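Side-chain contacts in eukaryotic translation initiation factor 2D (Homo sapiens, PDB 5W2F), which delivers tRNA to the P-site of the eukaryotic ribosome without GTP, the present chain being its C-terminal part with SWIB/MDM2 and SUI1 regions: residues V96-P99 with P103-K106; I113-A118 with W180-E185; A118-A121 with K125-V128; T154-A159 with D164-Q169; L188-K191 with L196-A199. All coordinates share one frame; numbering follows the deposited sequence.

Five contacts show how side-chain chemistry follows position in a fold. Contact 2 is the buried one, a purely apolar meeting of the strand 113-121 with the helix 175-185. Contacts 3 and 4 are hairpin pairings within the same mixed sheet; they are carried by backbone hydrogen bonds, and a bond from Arg120 to Gln169 joins them. Contact 3 lies at the surface, whereas contact 4 is partly buried. Contact 5, also superficial, pairs aliphatic packing with loosely opposed charges beside contact 2. Contact 1 belongs to the other, four-stranded sheet, yet its Leu98 packs on Leu188 of contact 5, and its Pro99 touches Glu185 of contact 2.

Contact 1: V96-P99 with P103-K106; sequences VTLP and PIVK
Val96 and Ile104 form an antiparallel hydrogen-bonded pair, their CA atoms 5.2 Å apart, where the strand 91-96 ends and the chain turns back into the strand 104-107. Two nearly straight bonds close the pair. Val96 N donates to Ile104 O at 2.8 Å, and Ile104 N returns a bond of the same length to Val96 O. Val96 O also receives a CA-H...O contact from Pro103 CA at 3.5 Å, on the turn side of the pair.

The side chains of Val96 and Ile104 lie on one face of the sheet, but the apolar touch across the turn is made by Leu98, whose CD1 lies 4.0 Å from CD1 of Ile104. The two chains cross at a slant; Ile104 brings its CD1 there because CG1 sits beside the backbone N (chi1 -57°) and the chain then extends. Thr97 and Pro103 run side by side instead, with Thr97 OG1 3.5 Å from Pro103 CB, a van der Waals contact at an exposed edge.

Beyond the pair, Lys106 continues the ladder through backbone bonds with Tyr94, and its NZ bonds to the carbonyl of Glu133. Leu98, in the loop beyond the strand, packs on Leu137 and Leu188, so this turn at the outer strand 104-107 of the four-stranded sheet meets loops flanking the helices 139-150 and 175-185.

Contact 2: I113-A118 with W180-E185; sequences IDITLA and WLLLEE
Leu182 contributes the largest surface to this contact, and it does so through one methyl group. Its CD1 meets two isoleucines of the facing strand, lying 3.9 Å from CG2 of Ile113 and 4.0 Å from CD1 of Ile115. In both pairs the side chains reach toward each other tip to tip, and the backbones stay well apart: the nearest CA atoms, those of Ile113 and Leu182, are 9.3 Å from one another. Leu182 spans the gap with an extended chain, CG beside the backbone N (chi1 -59°) and CD1 carried on outward (chi2 177°).

This is helix-on-sheet packing within the SUI1 region, where the helix 175-185 lies against the mixed sheet and the inward-pointing residues of the strand 113-121 face it. The two isoleucines present different branches. Ile113 offers CG2, anti to its own backbone N, with its CD1 4.2 Å from the same leucine methyl; Ile115 instead extends the longer CG1-CD1 arm. All three residues are buried, and no hydrogen bond crosses between the segments. Ile193 of the neighbouring strand 193-194 touches both Ile115 and Leu182, while Tyr135 packs on Ile113 and Leu196 on Ile115.

Contact 3: A118-A121 with K125-V128; sequences AQRA and KVTV. With FMT (formic acid), chain D.
A beta hairpin made by the strands 113-121 and 124-130 brings Ala118 and Val126 together near its turn, within the SUI1 region of the chain. Theirs is an antiparallel hydrogen-bonded pair: Val126 N donates to Ala118 O at 2.8 Å, and Ala118 N to Val126 O at 2.9 Å. Ala118 O additionally takes a CA-H...O contact from Lys125 CA at 3.3 Å, while Gln119 and Lys125 form the adjoining non-hydrogen-bonded pair.

On one face, Ala118 CB lies 4.0 Å from Val126 CG2. Arg120 lays its aliphatic part over the same valine, with CG 3.7 Å from CG1 and close to CG2 as well, so that both methyls of Val126 meet one methylene. The valine is turned with CG1 beside the backbone N (chi1 -64°) and CG2 between N and the carbonyl carbon. The charged end of Arg120 goes elsewhere, through NH2 to Gln169 OE1, which ties the end of this strand to 166-171, on the other side of 124-130.

On the other face, the chains of Gln119 and Lys125 pass each other at an angle. Lys125 leads away from the hairpin, bending at chi3, and its NZ holds a formic acid, probably from the crystallisation liquor, by a bond of 2.8 Å to O2 and a weak one to O1; Asn173 ND2 also bonds this molecule. The chain turns a corner at Arg120, just after the paired residues. Two antiparallel strands adjacent in sequence and in the sheet, joined by a short turn, make this a beta hairpin of the SUI1 region's mixed sheet.

Contact 4: T154-A159 with D164-Q169; sequences TTVNPA and DSLQVQ
Gln169 and Asn157 lie on one face of an antiparallel ladder, where their amides cross at about a right angle, the planes 84° apart. Asn157 OD1 and Gln169 OE1 stand 3.4 Å from each other as two acceptors, so no bond links them; Gln169 OE1 is instead held by Arg120 NH2. In one of two conformers of Thr155, its OG1 rests 3.5 Å from Gln169 CB. Beyond the ladder Ala159 CB is met by Gln167 OE1 at 3.5 Å and by Ser165 OG. Gln167 gets there by placing CG between its backbone N and carbonyl carbon (chi1 62°) and then extending.

On the other face Val156 CG2 approaches Val168 CG2 loosely, while Val156 CG1 also lies 3.9 Å from Leu166 CB.

Backbone bonds set these positions. Thr155 pairs with Gln169 and Asn157 with Gln167 in reciprocal bonds, among them Gln167 N to Asn157 O at 2.8 Å, almost straight at 176°. Ala159 N then bonds to Ser165 O at 2.9 Å, and a water donates to that same Ser165 oxygen, which is thereby gripped twice.

Outside the hairpin, Val156 packs on Tyr140 and Ala143 of the helix 139-150, and Leu166 and Val168 on Pro139. The strand 154-158 is an outermost strand of the mixed sheet, while 166-171 runs between it and 124-130, where Gln167 and Gln169 touch Val128.

Contact 5: L188-K191 with L196-A199; sequences LPRK and LEKA
Arg190 and Leu196 join two short 3-10 segments whose backbones remain apart, with the CA atoms of these two residues 8.8 Å from each other. The side chains close the distance by sliding past one another in opposite directions. Arg190 CD lies 3.7 Å from Leu196 CD1, and Arg190 NE is 3.9 Å from that methyl, so the leucine meets the end of the aliphatic chain and the start of the guanidinium group. Arg190 reaches it with CG anti to the backbone N (chi1 174°) followed by a bend at chi2.

Farther out, the side chains of Glu197 and Arg190 cross at about a right angle, the guanidinium and carboxylate planes 36° apart. The nearest charged atoms, Arg190 NH2 and Glu197 OE1, are 4.1 Å apart, too far for a salt bridge, and the oxygen lies well out of the guanidinium plane with no N-H directed at it. The attraction is therefore probably diffuse. Glu197 folds back over its own turn, bending at chi2, and OE1 accepts a weak hydrogen bond from the backbone N of Gly195. Within 196-199, Ala199 N bonds to Leu196 O at 3.1 Å, closing its turn.

Leu196 also packs on Leu183 and Val175 of the helix 175-185, and Arg190 touches Leu183 as well. The arrangement is surface packing between the connections that flank the short edge strand 193-194 of the mixed sheet.

Contact 1: V96-P99 with P103-K106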
loop_
_atom_site.group_PDB
_atom_site.type_symbol
_atom_site.label_atom_id
_atom_site.label_comp_id
_atom_site.label_asym_id
_atom_site.label_seq_id
_atom_site.Cartn_x
_atom_site.Cartn_y
_atom_site.Cartn_z
ATOM N N VAL A 96 2.429 -7.725 -2.710
ATOM C CA VAL A 96 3.857 -8.036 -2.566
ATOM C C VAL A 96 4.081 -9.481 -2.989
ATOM O O VAL A 96 3.352 -10.380 -2.536
ATOM C CB VAL A 96 4.312 -7.897 -1.109
ATOM C CG1 VAL A 96 5.801 -8.174 -0.991
ATOM C CG2 VAL A 96 3.940 -6.553 -0.559
ATOM N N THR A 97 5.072 -9.711 -3.850
ATOM C CA THR A 97 5.416 -11.089 -4.230
ATOM C C THR A 97 6.820 -11.397 -3.760
ATOM O O THR A 97 7.787 -10.891 -4.306
ATOM C CB THR A 97 5.265 -11.328 -5.748
ATOM O OG1 THR A 97 3.933 -10.982 -6.138
ATOM C CG2 THR A 97 5.517 -12.794 -6.109
ATOM N N LEU A 98 6.905 -12.226 -2.734
ATOM C CA LEU A 98 8.173 -12.686 -2.223
ATOM C C LEU A 98 8.638 -13.846 -3.096
ATOM O O LEU A 98 7.816 -14.606 -3.617
ATOM C CB LEU A 98 8.054 -13.095 -0.755
ATOM C CG LEU A 98 7.593 -11.998 0.216
ATOM C CD1 LEU A 98 7.390 -12.582 1.584
ATOM C CD2 LEU A 98 8.570 -10.833 0.255
ATOM N N PRO A 99 9.961 -14.004 -3.252
ATOM C CA PRO A 99 10.451 -15.124 -4.066
ATOM C C PRO A 99 9.959 -16.476 -3.586
ATOM O O PRO A 99 9.994 -16.793 -2.388
ATOM C CB PRO A 99 11.969 -15.034 -3.905
ATOM C CG PRO A 99 12.200 -13.598 -3.596
ATOM C CD PRO A 99 11.068 -13.219 -2.705
ATOM N N PRO A 103 1.606 -14.413 -4.243
ATOM C CA PRO A 103 1.505 -12.990 -3.900
ATOM C C PRO A 103 0.631 -12.752 -2.677
ATOM O O PRO A 103 -0.348 -13.501 -2.443
ATOM C CB PRO A 103 0.915 -12.354 -5.159
ATOM C CG PRO A 103 1.226 -13.318 -6.242
ATOM C CD PRO A 103 1.175 -14.669 -5.625
ATOM N N ILE A 104 0.951 -11.688 -1.952
ATOM C CA ILE A 104 0.273 -11.310 -0.711
ATOM C C ILE A 104 -0.357 -9.936 -0.914
ATOM O O ILE A 104 0.322 -8.974 -1.306
ATOM C CB ILE A 104 1.300 -11.187 0.445
ATOM C CG1 ILE A 104 2.065 -12.473 0.629
ATOM C CG2 ILE A 104 0.634 -10.758 1.750
ATOM C CD1 ILE A 104 3.394 -12.271 1.322
ATOM N N VAL A 105 -1.674 -9.862 -0.716
ATOM C CA VAL A 105 -2.399 -8.600 -0.796
ATOM C C VAL A 105 -2.403 -7.917 0.579
ATOM O O VAL A 105 -2.644 -8.556 1.612
ATOM C CB VAL A 105 -3.834 -8.842 -1.290
ATOM C CG1 VAL A 105 -4.621 -7.540 -1.319
ATOM C CG2 VAL A 105 -3.806 -9.510 -2.661
ATOM N N LYS A 106 -2.161 -6.611 0.576
ATOM C CA LYS A 106 -2.209 -5.798 1.771
ATOM C C LYS A 106 -3.138 -4.619 1.546
ATOM O O LYS A 106 -3.155 -4.033 0.460
ATOM C CB LYS A 106 -0.822 -5.278 2.057
ATOM C CG LYS A 106 0.161 -6.338 2.522
ATOM C CD LYS A 106 -0.099 -6.679 3.985
ATOM C CE LYS A 106 0.808 -7.751 4.500
ATOM N NZ LYS A 106 0.576 -8.006 5.938
#

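Contact 2: I113-A118 with W180-E185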
loop_
_atom_site.group_PDB
_atom_site.type_symbol
_atom_site.label_atom_id
_atom_site.label_comp_id
_atom_site.label_asym_id
_atom_site.label_seq_id
_atom_site.Cartn_x
_atom_site.Cartn_y
_atom_site.Cartn_z
ATOM N N ILE A 113 9.862 -0.125 4.889
ATOM C CA ILE A 113 10.606 -0.781 5.978
ATOM C C ILE A 113 11.642 0.229 6.471
ATOM O O ILE A 113 12.343 0.842 5.658
ATOM C CB ILE A 113 11.296 -2.052 5.504
ATOM C CG1 ILE A 113 10.247 -3.094 5.145
ATOM C CG2 ILE A 113 12.239 -2.575 6.577
ATOM C CD1 ILE A 113 10.777 -4.302 4.410
ATOM N N ASP A 114 11.684 0.440 7.781
ATOM C CA ASP A 114 12.635 1.357 8.394
ATOM C C ASP A 114 13.665 0.559 9.164
ATOM O O ASP A 114 13.320 -0.225 10.047
ATOM C CB ASP A 114 11.957 2.347 9.362
ATOM C CG ASP A 114 10.832 3.119 8.735
ATOM O OD1 ASP A 114 11.016 3.680 7.639
ATOM O OD2 ASP A 114 9.736 3.138 9.349
ATOM N N ILE A 115 14.922 0.809 8.848
ATOM C CA ILE A 115 16.075 0.212 9.522
ATOM C C ILE A 115 16.864 1.330 10.165
ATOM O O ILE A 115 17.325 2.228 9.461
ATOM C CB ILE A 115 17.000 -0.534 8.555
ATOM C CG1 ILE A 115 16.250 -1.579 7.739
ATOM C CG2 ILE A 115 18.173 -1.147 9.301
ATOM C CD1 ILE A 115 16.936 -1.890 6.448
ATOM N N THR A 116 16.984 1.297 11.487
ATOM C CA THR A 116 17.582 2.379 12.205
ATOM C C THR A 116 18.607 1.876 13.228
ATOM O O THR A 116 18.347 0.900 13.929
ATOM C CB THR A 116 16.438 3.137 12.881
ATOM O OG1 THR A 116 15.444 3.470 11.880
ATOM C CG2 THR A 116 16.951 4.353 13.589
ATOM N N LEU A 117 19.721 2.584 13.320
ATOM C CA LEU A 117 20.714 2.363 14.362
ATOM C C LEU A 117 20.335 3.223 15.539
ATOM O O LEU A 117 19.941 4.373 15.369
ATOM C CB LEU A 117 22.105 2.731 13.842
ATOM C CG LEU A 117 22.598 1.771 12.778
ATOM C CD1 LEU A 117 23.790 2.359 12.029
ATOM C CD2 LEU A 117 22.955 0.415 13.381
ATOM N N ALA A 118 20.462 2.657 16.734
ATOM C CA ALA A 118 20.109 3.348 17.961
ATOM C C ALA A 118 21.048 2.944 19.070
ATOM O O ALA A 118 21.792 1.969 18.949
ATOM C CB ALA A 118 18.678 3.028 18.359
ATOM N N TRP A 180 21.287 -7.287 2.619
ATOM C CA TRP A 180 21.301 -8.619 2.027
ATOM C C TRP A 180 19.919 -9.274 2.100
ATOM O O TRP A 180 19.381 -9.755 1.103
ATOM C CB TRP A 180 22.350 -9.490 2.717
ATOM C CG TRP A 180 22.141 -10.945 2.481
ATOM C CD1 TRP A 180 22.421 -11.632 1.341
ATOM C CD2 TRP A 180 21.511 -11.884 3.374
ATOM N NE1 TRP A 180 22.039 -12.944 1.473
ATOM C CE2 TRP A 180 21.487 -13.128 2.714
ATOM C CE3 TRP A 180 21.004 -11.797 4.673
ATOM C CZ2 TRP A 180 20.960 -14.277 3.307
ATOM C CZ3 TRP A 180 20.451 -12.943 5.256
ATOM C CH2 TRP A 180 20.444 -14.163 4.571
ATOM N N LEU A 181 19.367 -9.318 3.296
ATOM C CA LEU A 181 18.139 -10.062 3.516
ATOM C C LEU A 181 17.001 -9.495 2.686
ATOM O O LEU A 181 16.283 -10.237 2.003
ATOM C CB LEU A 181 17.768 -10.062 5.004
ATOM C CG LEU A 181 16.523 -10.890 5.383
ATOM C CD1 LEU A 181 16.710 -12.351 4.994
ATOM C CD2 LEU A 181 16.159 -10.783 6.858
ATOM N N LEU A 182 16.823 -8.182 2.741
ATOM C CA LEU A 182 15.676 -7.555 2.114
ATOM C C LEU A 182 15.830 -7.390 0.608
ATOM O O LEU A 182 14.876 -7.624 -0.124
ATOM C CB LEU A 182 15.379 -6.206 2.768
ATOM C CG LEU A 182 15.079 -6.267 4.252
ATOM C CD1 LEU A 182 14.875 -4.864 4.820
ATOM C CD2 LEU A 182 13.888 -7.157 4.607
ATOM N N LEU A 183 17.005 -6.961 0.148
ATOM C CA LEU A 183 17.207 -6.707 -1.283
ATOM C C LEU A 183 17.576 -7.951 -2.054
ATOM O O LEU A 183 17.158 -8.111 -3.182
ATOM C CB LEU A 183 18.314 -5.670 -1.509
ATOM C CG LEU A 183 18.095 -4.300 -0.863
ATOM C CD1 LEU A 183 19.308 -3.418 -1.122
ATOM C CD2 LEU A 183 16.862 -3.627 -1.426
ATOM N N GLU A 184 18.399 -8.812 -1.472
ATOM C CA GLU A 184 18.899 -9.974 -2.203
ATOM C C GLU A 184 18.007 -11.183 -1.964
ATOM O O GLU A 184 17.484 -11.767 -2.915
ATOM C CB GLU A 184 20.352 -10.257 -1.849
ATOM C CG GLU A 184 21.323 -9.165 -2.242
ATOM C CD GLU A 184 22.770 -9.518 -1.866
ATOM O OE1 GLU A 184 23.208 -10.669 -2.118
ATOM O OE2 GLU A 184 23.472 -8.650 -1.297
ATOM N N GLU A 185 17.779 -11.537 -0.707
ATOM C CA GLU A 185 16.977 -12.725 -0.423
ATOM C C GLU A 185 15.495 -12.553 -0.721
ATOM O O GLU A 185 14.902 -13.421 -1.360
ATOM C CB GLU A 185 17.162 -13.150 1.014
ATOM C CG GLU A 185 18.545 -13.657 1.273
ATOM C CD GLU A 185 18.895 -14.843 0.376
ATOM O OE1 GLU A 185 18.129 -15.826 0.359
ATOM O OE2 GLU A 185 19.907 -14.762 -0.348
#

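Contact 3: A118-A121 with K125-V128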
loop_
_atom_site.group_PDB
_atom_site.type_symbol
_atom_site.label_atom_id
_atom_site.label_comp_id
_atom_site.label_asym_id
_atom_site.label_seq_id
_atom_site.Cartn_x
_atom_site.Cartn_y
_atom_site.Cartn_z
ATOM N N ALA A 118 20.462 2.657 16.734
ATOM C CA ALA A 118 20.109 3.348 17.961
ATOM C C ALA A 118 21.048 2.944 19.070
ATOM O O ALA A 118 21.792 1.969 18.949
ATOM C CB ALA A 118 18.678 3.028 18.359
ATOM N N GLN A 119 21.032 3.755 20.119
ATOM C CA GLN A 119 21.802 3.472 21.328
ATOM C C GLN A 119 20.929 2.886 22.424
ATOM O O GLN A 119 19.927 3.475 22.776
ATOM C CB GLN A 119 22.429 4.752 21.829
ATOM C CG GLN A 119 23.488 5.309 20.903
ATOM C CD GLN A 119 24.657 4.355 20.728
ATOM O OE1 GLN A 119 25.064 3.668 21.666
ATOM N NE2 GLN A 119 25.173 4.285 19.519
ATOM N N ARG A 120 21.308 1.713 22.924
ATOM C CA ARG A 120 20.640 1.062 24.081
ATOM C C ARG A 120 21.349 1.346 25.416
ATOM O O ARG A 120 20.798 1.110 26.492
ATOM C CB ARG A 120 20.530 -0.449 23.847
ATOM C CG ARG A 120 19.219 -0.885 23.210
ATOM C CD ARG A 120 18.137 -1.066 24.260
ATOM N NE ARG A 120 16.885 -1.586 23.709
ATOM C CZ ARG A 120 15.793 -1.855 24.427
ATOM N NH1 ARG A 120 15.776 -1.660 25.748
ATOM N NH2 ARG A 120 14.706 -2.323 23.821
ATOM N N ALA A 121 22.578 1.838 25.327
ATOM C CA ALA A 121 23.382 2.182 26.478
ATOM C C ALA A 121 24.316 3.244 25.937
ATOM O O ALA A 121 24.262 3.571 24.726
ATOM C CB ALA A 121 24.157 0.963 26.982
ATOM N N LYS A 125 25.230 -0.162 20.565
ATOM C CA LYS A 125 24.452 0.132 19.386
ATOM C C LYS A 125 23.574 -1.065 19.102
ATOM O O LYS A 125 23.958 -2.209 19.349
ATOM C CB LYS A 125 25.426 0.388 18.244
ATOM C CG LYS A 125 24.878 1.005 16.995
ATOM C CD LYS A 125 26.007 1.496 16.081
ATOM C CE LYS A 125 26.353 2.967 16.265
ATOM N NZ LYS A 125 27.411 3.392 15.294
ATOM N N VAL A 126 22.374 -0.779 18.625
ATOM C CA VAL A 126 21.438 -1.784 18.156
ATOM C C VAL A 126 20.841 -1.362 16.825
ATOM O O VAL A 126 20.854 -0.185 16.472
ATOM C CB VAL A 126 20.299 -2.041 19.160
ATOM C CG1 VAL A 126 20.872 -2.619 20.446
ATOM C CG2 VAL A 126 19.448 -0.791 19.396
ATOM N N THR A 127 20.342 -2.350 16.100
ATOM C CA THR A 127 19.676 -2.164 14.812
ATOM C C THR A 127 18.209 -2.505 14.993
ATOM O O THR A 127 17.878 -3.569 15.532
ATOM C CB THR A 127 20.321 -3.059 13.745
ATOM O OG1 THR A 127 21.724 -2.800 13.696
ATOM C CG2 THR A 127 19.738 -2.815 12.381
ATOM N N VAL A 128 17.331 -1.583 14.594
ATOM C CA VAL A 128 15.891 -1.730 14.797
ATOM C C VAL A 128 15.185 -1.710 13.447
ATOM O O VAL A 128 15.423 -0.812 12.637
ATOM C CB VAL A 128 15.361 -0.618 15.714
ATOM C CG1 VAL A 128 13.862 -0.760 15.925
ATOM C CG2 VAL A 128 16.154 -0.570 17.038
HETATM C C FMT D . 29.823 0.871 15.178
HETATM O O1 FMT D . 28.984 0.646 14.338
HETATM O O2 FMT D . 29.797 2.066 15.737
#

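Contact 4: T154-A159 with D164-Q169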
loop_
_atom_site.group_PDB
_atom_site.type_symbol
_atom_site.label_atom_id
_atom_site.label_comp_id
_atom_site.label_asym_id
_atom_site.label_seq_id
_atom_site.Cartn_x
_atom_site.Cartn_y
_atom_site.Cartn_z
ATOM N N THR A 154 19.065 -11.340 18.749
ATOM C CA THR A 154 17.899 -10.666 18.245
ATOM C C THR A 154 16.742 -10.856 19.175
ATOM O O THR A 154 16.624 -11.887 19.877
ATOM C CB THR A 154 17.484 -11.183 16.862
ATOM O OG1 THR A 154 17.091 -12.558 16.943
ATOM C CG2 THR A 154 18.601 -11.023 15.855
ATOM N N THR A 155 15.849 -9.887 19.141
ATOM C CA THR A 155 14.589 -9.923 19.887
ATOM C C THR A 155 13.473 -9.340 19.031
ATOM O O THR A 155 13.739 -8.558 18.115
ATOM C CB THR A 155 14.666 -9.092 21.190
ATOM O OG1 THR A 155 14.971 -7.728 20.884
ATOM C CG2 THR A 155 15.718 -9.628 22.118
ATOM N N VAL A 156 12.243 -9.704 19.353
ATOM C CA VAL A 156 11.056 -9.125 18.741
ATOM C C VAL A 156 10.229 -8.475 19.838
ATOM O O VAL A 156 9.950 -9.093 20.863
ATOM C CB VAL A 156 10.224 -10.196 18.040
ATOM C CG1 VAL A 156 8.934 -9.607 17.492
ATOM C CG2 VAL A 156 11.050 -10.886 16.973
ATOM N N ASN A 157 9.825 -7.237 19.599
ATOM C CA ASN A 157 9.085 -6.439 20.580
ATOM C C ASN A 157 8.054 -5.590 19.853
ATOM O O ASN A 157 8.183 -5.334 18.637
ATOM C CB ASN A 157 9.999 -5.441 21.310
ATOM C CG ASN A 157 11.158 -6.090 22.030
ATOM O OD1 ASN A 157 12.302 -5.650 21.912
ATOM N ND2 ASN A 157 10.866 -7.117 22.795
ATOM N N PRO A 158 7.051 -5.086 20.585
ATOM C CA PRO A 158 6.141 -4.117 19.960
ATOM C C PRO A 158 6.884 -2.862 19.514
ATOM O O PRO A 158 7.756 -2.364 20.226
ATOM C CB PRO A 158 5.148 -3.791 21.080
ATOM C CG PRO A 158 5.204 -4.970 21.978
ATOM C CD PRO A 158 6.634 -5.410 21.957
ATOM N N ALA A 159 6.561 -2.385 18.318
ATOM C CA ALA A 159 7.148 -1.171 17.801
ATOM C C ALA A 159 6.387 0.005 18.387
ATOM O O ALA A 159 5.186 0.069 18.263
ATOM C CB ALA A 159 7.060 -1.142 16.301
ATOM N N ASP A 164 -0.222 -1.224 15.384
ATOM C CA ASP A 164 0.001 -2.449 16.153
ATOM C C ASP A 164 0.876 -3.404 15.351
ATOM O O ASP A 164 0.395 -4.311 14.664
ATOM C CB ASP A 164 -1.331 -3.100 16.519
ATOM C CG ASP A 164 -1.178 -4.285 17.470
ATOM O OD1 ASP A 164 -0.110 -4.438 18.093
ATOM O OD2 ASP A 164 -2.145 -5.067 17.605
ATOM N N SER A 165 2.176 -3.185 15.464
ATOM C CA SER A 165 3.168 -3.905 14.710
ATOM C C SER A 165 4.341 -4.279 15.618
ATOM O O SER A 165 4.525 -3.734 16.709
ATOM C CB SER A 165 3.659 -3.054 13.524
ATOM O OG SER A 165 4.571 -2.025 13.940
ATOM N N LEU A 166 5.106 -5.240 15.147
ATOM C CA LEU A 166 6.281 -5.728 15.840
ATOM C C LEU A 166 7.518 -5.266 15.103
ATOM O O LEU A 166 7.510 -5.113 13.876
ATOM C CB LEU A 166 6.280 -7.243 15.850
ATOM C CG LEU A 166 5.091 -7.890 16.571
ATOM C CD1 LEU A 166 5.151 -9.381 16.327
ATOM C CD2 LEU A 166 5.115 -7.547 18.036
ATOM N N GLN A 167 8.575 -5.071 15.864
ATOM C CA GLN A 167 9.876 -4.744 15.296
ATOM C C GLN A 167 10.909 -5.776 15.746
ATOM O O GLN A 167 10.750 -6.450 16.778
ATOM C CB GLN A 167 10.325 -3.343 15.713
ATOM C CG GLN A 167 10.501 -3.157 17.208
ATOM C CD GLN A 167 10.844 -1.732 17.534
ATOM O OE1 GLN A 167 10.529 -0.822 16.773
ATOM N NE2 GLN A 167 11.426 -1.524 18.672
ATOM N N VAL A 168 11.954 -5.920 14.945
ATOM C CA VAL A 168 13.092 -6.743 15.275
ATOM C C VAL A 168 14.221 -5.840 15.741
ATOM O O VAL A 168 14.529 -4.847 15.094
ATOM C CB VAL A 168 13.543 -7.569 14.069
ATOM C CG1 VAL A 168 14.797 -8.374 14.366
ATOM C CG2 VAL A 168 12.410 -8.461 13.586
ATOM N N GLN A 169 14.845 -6.210 16.853
ATOM C CA GLN A 169 16.066 -5.576 17.307
ATOM C C GLN A 169 17.203 -6.563 17.219
ATOM O O GLN A 169 17.056 -7.722 17.649
ATOM C CB GLN A 169 15.879 -5.081 18.717
ATOM C CG GLN A 169 14.917 -3.922 18.795
ATOM C CD GLN A 169 14.912 -3.268 20.168
ATOM O OE1 GLN A 169 15.103 -3.946 21.189
ATOM N NE2 GLN A 169 14.686 -1.948 20.207
HETATM O O HOH W 1 2.839 -2.502 18.467
#

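Contact 5: L188-K191 with L196-A199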
loop_
_atom_site.group_PDB
_atom_site.type_symbol
_atom_site.label_atom_id
_atom_site.label_comp_id
_atom_site.label_asym_id
_atom_site.label_seq_id
_atom_site.Cartn_x
_atom_site.Cartn_y
_atom_site.Cartn_z
ATOM N N LEU A 188 13.078 -7.238 -2.430
ATOM C CA LEU A 188 12.192 -6.124 -2.193
ATOM C C LEU A 188 12.733 -4.852 -2.876
ATOM O O LEU A 188 13.949 -4.713 -3.040
ATOM C CB LEU A 188 11.989 -5.898 -0.699
ATOM C CG LEU A 188 11.250 -7.000 0.055
ATOM C CD1 LEU A 188 11.214 -6.685 1.527
ATOM C CD2 LEU A 188 9.833 -7.184 -0.453
ATOM N N PRO A 189 11.847 -3.917 -3.253
ATOM C CA PRO A 189 12.336 -2.709 -3.933
ATOM C C PRO A 189 13.086 -1.777 -2.980
ATOM O O PRO A 189 12.566 -1.417 -1.919
ATOM C CB PRO A 189 11.052 -2.028 -4.423
ATOM C CG PRO A 189 10.008 -3.051 -4.317
ATOM C CD PRO A 189 10.383 -3.923 -3.169
ATOM N N ARG A 190 14.268 -1.346 -3.400
ATOM C CA ARG A 190 15.070 -0.439 -2.616
ATOM C C ARG A 190 14.339 0.862 -2.271
ATOM O O ARG A 190 14.540 1.400 -1.195
ATOM C CB ARG A 190 16.373 -0.159 -3.369
ATOM C CG ARG A 190 17.278 0.879 -2.753
ATOM C CD ARG A 190 17.711 0.573 -1.319
ATOM N NE ARG A 190 18.584 1.643 -0.832
ATOM C CZ ARG A 190 18.175 2.869 -0.504
ATOM N NH1 ARG A 190 16.877 3.202 -0.549
ATOM N NH2 ARG A 190 19.080 3.784 -0.118
ATOM N N LYS A 191 13.481 1.353 -3.168
ATOM C CA LYS A 191 12.780 2.610 -2.918
ATOM C C LYS A 191 11.830 2.525 -1.724
ATOM O O LYS A 191 11.352 3.551 -1.244
ATOM C CB LYS A 191 12.033 3.081 -4.168
ATOM C CG LYS A 191 10.811 2.291 -4.549
ATOM C CD LYS A 191 10.134 2.893 -5.774
ATOM C CE LYS A 191 9.085 1.973 -6.352
ATOM N NZ LYS A 191 8.556 2.495 -7.645
ATOM N N LEU A 196 19.182 2.010 4.749
ATOM C CA LEU A 196 20.322 1.255 4.234
ATOM C C LEU A 196 21.506 2.149 3.951
ATOM O O LEU A 196 22.671 1.685 3.967
ATOM C CB LEU A 196 19.965 0.460 2.983
ATOM C CG LEU A 196 18.963 -0.657 3.204
ATOM C CD1 LEU A 196 18.508 -1.212 1.872
ATOM C CD2 LEU A 196 19.559 -1.740 4.098
ATOM N N GLU A 197 21.230 3.429 3.689
ATOM C CA GLU A 197 22.289 4.415 3.484
ATOM C C GLU A 197 23.173 4.672 4.718
ATOM O O GLU A 197 24.233 5.298 4.605
ATOM C CB GLU A 197 21.688 5.741 3.024
ATOM C CG GLU A 197 20.896 6.532 4.073
ATOM C CD GLU A 197 19.477 6.019 4.358
ATOM O OE1 GLU A 197 18.986 5.047 3.732
ATOM O OE2 GLU A 197 18.811 6.638 5.211
ATOM N N LYS A 198 22.756 4.169 5.889
ATOM C CA LYS A 198 23.514 4.330 7.113
ATOM C C LYS A 198 24.369 3.108 7.403
ATOM O O LYS A 198 24.995 3.043 8.466
ATOM C CB LYS A 198 22.614 4.613 8.325
ATOM C CG LYS A 198 21.477 5.593 8.167
ATOM C CD LYS A 198 21.940 6.995 7.955
ATOM C CE LYS A 198 20.735 7.928 7.866
ATOM N NZ LYS A 198 21.121 9.301 7.490
ATOM N N ALA A 199 24.397 2.124 6.497
ATOM C CA ALA A 199 25.207 0.930 6.726
ATOM C C ALA A 199 26.690 1.231 6.773
ATOM O O ALA A 199 27.163 2.198 6.162
ATOM C CB ALA A 199 24.967 -0.106 5.640
#